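Polymeric Immunoglobulin Receptor (Oncorhynchus mykiss, PDB 5F1S) probably binds polymeric immunoglobulins and serves in mucosal immunity, its ectodomain corresponding to the secretory component. Local coordinates at residues R163-A168 with T182-A187. Sequence-based numbering, arbitrary orientation.
Sequences RYEDQA and TLKGLA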
ATOM      1  N   ARG A 163      12.743  17.282  -7.638  1.00 45.37           N
ATOM      2  CA  ARG A 163      11.976  18.518  -7.547  1.00 43.59           C
ATOM      3  C   ARG A 163      11.625  19.044  -8.923  1.00 43.05           C
ATOM      4  O   ARG A 163      12.399  18.908  -9.878  1.00 44.76           O
ATOM      5  CB  ARG A 163      12.735  19.605  -6.748  1.00 49.32           C
ATOM      6  CG  ARG A 163      12.816  19.233  -5.285  1.00 58.71           C
ATOM      7  CD  ARG A 163      13.240  20.340  -4.334  1.00 75.24           C
ATOM      8  NE  ARG A 163      13.165  19.844  -2.954  1.00 95.12           N
ATOM      9  CZ  ARG A 163      13.625  20.488  -1.887  1.00109.81           C
ATOM     10  NH1 ARG A 163      14.202  21.675  -2.025  1.00117.89           N
ATOM     11  NH2 ARG A 163      13.511  19.945  -0.679  1.00110.62           N
ATOM     12  N   TYR A 164      10.429  19.624  -9.018  1.00 41.82           N
ATOM     13  CA  TYR A 164       9.998  20.378 -10.184  1.00 44.23           C
ATOM     14  C   TYR A 164       9.146  21.506  -9.654  1.00 44.14           C
ATOM     15  O   TYR A 164       8.330  21.305  -8.749  1.00 42.36           O
ATOM     16  CB  TYR A 164       9.191  19.561 -11.205  1.00 40.46           C
ATOM     17  CG  TYR A 164       8.656  20.458 -12.307  1.00 42.50           C
ATOM     18  CD1 TYR A 164       9.356  20.602 -13.506  1.00 46.09           C
ATOM     19  CD2 TYR A 164       7.486  21.196 -12.132  1.00 45.62           C
ATOM     20  CE1 TYR A 164       8.913  21.446 -14.502  1.00 48.13           C
ATOM     21  CE2 TYR A 164       7.043  22.060 -13.110  1.00 44.65           C
ATOM     22  CZ  TYR A 164       7.761  22.184 -14.298  1.00 49.03           C
ATOM     23  OH  TYR A 164       7.318  23.024 -15.288  1.00 62.83           O
ATOM     24  N   GLU A 165       9.340  22.702 -10.192  1.00 44.69           N
ATOM     25  CA  GLU A 165       8.484  23.797  -9.762  1.00 44.84           C
ATOM     26  C   GLU A 165       8.398  24.830 -10.873  1.00 48.76           C
ATOM     27  O   GLU A 165       9.421  25.202 -11.454  1.00 48.13           O
ATOM     28  CB  GLU A 165       8.989  24.429  -8.466  1.00 48.37           C
ATOM     29  CG  GLU A 165       8.105  25.584  -8.003  1.00 55.60           C
ATOM     30  CD  GLU A 165       8.145  25.855  -6.492  1.00 63.80           C
ATOM     31  OE1 GLU A 165       7.050  25.977  -5.874  1.00 64.23           O
ATOM     32  OE2 GLU A 165       9.261  25.981  -5.936  1.00 66.26           O
ATOM     33  N   ASP A 166       7.172  25.232 -11.195  1.00 47.12           N
ATOM     34  CA  ASP A 166       6.916  26.401 -12.036  1.00 47.13           C
ATOM     35  C   ASP A 166       5.769  27.174 -11.391  1.00 46.64           C
ATOM     36  O   ASP A 166       5.451  26.994 -10.213  1.00 45.40           O
ATOM     37  CB  ASP A 166       6.678  26.009 -13.505  1.00 45.10           C
ATOM     38  CG  ASP A 166       5.390  25.236 -13.725  1.00 44.90           C
ATOM     39  OD1 ASP A 166       4.510  25.336 -12.878  1.00 45.26           O
ATOM     40  OD2 ASP A 166       5.278  24.533 -14.759  1.00 46.95           O
ATOM     41  N   GLN A 167       5.168  28.103 -12.138  1.00 49.40           N
ATOM     42  CA  GLN A 167       4.161  28.978 -11.545  1.00 52.91           C
ATOM     43  C   GLN A 167       2.923  28.208 -11.113  1.00 50.61           C
ATOM     44  O   GLN A 167       2.233  28.614 -10.172  1.00 53.37           O
ATOM     45  CB  GLN A 167       3.754  30.059 -12.547  1.00 56.01           C
ATOM     46  CG  GLN A 167       4.745  31.170 -12.710  1.00 63.69           C
ATOM     47  CD  GLN A 167       4.196  32.218 -13.637  1.00 76.11           C
ATOM     48  OE1 GLN A 167       4.320  32.109 -14.859  1.00 78.46           O
ATOM     49  NE2 GLN A 167       3.532  33.220 -13.064  1.00 77.47           N
ATOM     50  N   ALA A 168       2.638  27.106 -11.784  1.00 48.15           N
ATOM     51  CA  ALA A 168       1.378  26.386 -11.622  1.00 50.11           C
ATOM     52  C   ALA A 168       1.487  25.095 -10.822  1.00 46.08           C
ATOM     53  O   ALA A 168       0.498  24.673 -10.203  1.00 44.77           O
ATOM     54  CB  ALA A 168       0.817  26.034 -12.997  1.00 46.63           C
ATOM     55  N   THR A 182       1.567  19.198  -6.528  1.00 38.62           N
ATOM     56  CA  THR A 182       0.699  20.264  -6.050  1.00 36.15           C
ATOM     57  C   THR A 182       0.309  21.133  -7.234  1.00 41.90           C
ATOM     58  O   THR A 182       1.180  21.694  -7.900  1.00 37.81           O
ATOM     59  CB  THR A 182       1.381  21.099  -4.959  1.00 41.80           C
ATOM     60  OG1 THR A 182       1.649  20.259  -3.847  1.00 43.21           O
ATOM     61  CG2 THR A 182       0.456  22.219  -4.493  1.00 45.37           C
ATOM     62  N   LEU A 183      -0.995  21.185  -7.523  1.00 40.53           N
ATOM     63  CA  LEU A 183      -1.570  22.097  -8.506  1.00 41.27           C
ATOM     64  C   LEU A 183      -1.930  23.368  -7.746  1.00 43.51           C
ATOM     65  O   LEU A 183      -2.828  23.358  -6.902  1.00 39.85           O
ATOM     66  CB  LEU A 183      -2.795  21.471  -9.167  1.00 42.01           C
ATOM     67  CG  LEU A 183      -2.544  20.034  -9.645  1.00 40.99           C
ATOM     68  CD1 LEU A 183      -3.762  19.464 -10.379  1.00 43.03           C
ATOM     69  CD2 LEU A 183      -1.421  19.987 -10.559  1.00 40.49           C
ATOM     70  N   LYS A 184      -1.184  24.448  -8.007  1.00 45.10           N
ATOM     71  CA  LYS A 184      -1.142  25.566  -7.077  1.00 47.95           C
ATOM     72  C   LYS A 184      -2.357  26.468  -7.201  1.00 49.59           C
ATOM     73  O   LYS A 184      -2.798  27.044  -6.192  1.00 49.30           O
ATOM     74  CB  LYS A 184       0.137  26.369  -7.306  1.00 50.90           C
ATOM     75  CG  LYS A 184       1.284  25.885  -6.451  1.00 52.56           C
ATOM     76  CD  LYS A 184       2.618  25.904  -7.189  1.00 58.38           C
ATOM     77  CE  LYS A 184       3.237  27.247  -7.244  1.00 58.97           C
ATOM     78  NZ  LYS A 184       4.722  27.127  -7.391  1.00 56.16           N
ATOM     79  N   GLY A 185      -2.912  26.601  -8.400  1.00 46.31           N
ATOM     80  CA  GLY A 185      -4.089  27.432  -8.568  1.00 48.34           C
ATOM     81  C   GLY A 185      -4.942  26.979  -9.735  1.00 46.67           C
ATOM     82  O   GLY A 185      -4.727  27.371 -10.885  1.00 46.52           O
ATOM     83  N   LEU A 186      -5.931  26.155  -9.427  1.00 44.89           N
ATOM     84  CA  LEU A 186      -6.682  25.445 -10.458  1.00 42.93           C
ATOM     85  C   LEU A 186      -7.414  26.404 -11.383  1.00 41.80           C
ATOM     86  O   LEU A 186      -8.014  27.377 -10.941  1.00 42.75           O
ATOM     87  CB  LEU A 186      -7.690  24.502  -9.794  1.00 38.40           C
ATOM     88  CG  LEU A 186      -7.084  23.306  -9.029  1.00 40.53           C
ATOM     89  CD1 LEU A 186      -8.097  22.695  -8.124  1.00 39.63           C
ATOM     90  CD2 LEU A 186      -6.514  22.223  -9.972  1.00 40.31           C
ATOM     91  N   ALA A 187      -7.375  26.105 -12.670  1.00 42.21           N
ATOM     92  CA  ALA A 187      -8.208  26.756 -13.663  1.00 43.96           C
ATOM     93  C   ALA A 187      -9.150  25.709 -14.237  1.00 43.39           C
ATOM     94  O   ALA A 187      -8.828  24.518 -14.269  1.00 40.54           O
ATOM     95  CB  ALA A 187      -7.359  27.380 -14.769  1.00 49.89           C
TER
HETATM   96  O   HOH W   1      -2.188  25.126 -10.730  1.00 51.74           O
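Lys-184 reaches across to the end of strand 163-165 and the turn that follows, where its NZ donates both to the backbone O of Asp-166, at 2.9 Å, and to OE1 of Glu-165, at 3.0 Å. The first bond runs nearly in line with the carbonyl (C=O...N 169°); the second, a salt bridge, meets the carboxylate on its anti side, 29° out of its plane. The two side chains cross at about a right angle: Glu-165 comes in extended, its CG anti to the backbone N (chi1 180°), whereas the lysine chain, bent at chi2 and chi3, runs beside Ala-168, with CB 3.4 Å from its O, and brings CE to 3.4 Å from O of Gln-167. That same Ala-168 O accepts a straight bond from Lys-184 N, 2.8 Å long, and another from a water that in turn accepts from Gly-185 N. Behind this shell Asp-166 shapes the turn: OD1 takes the N-H of Ala-168 in an Asx turn and that of Val-169 as well, while Tyr-164 OH donates to OD2 at 2.6 Å. An alanine at Lys-184 would probably leave Glu-165 without this counter-charge, close to the like-charged Glu-170, and Asp-166 O without this donor. One ammonium thus serves a carboxylate and a main-chain carbonyl together, tying the turn between edge strand 163-165 and strand 169-173 to the end of strand 178-183, next in this immunoglobulin V-set sheet, by a largely polar surface contact.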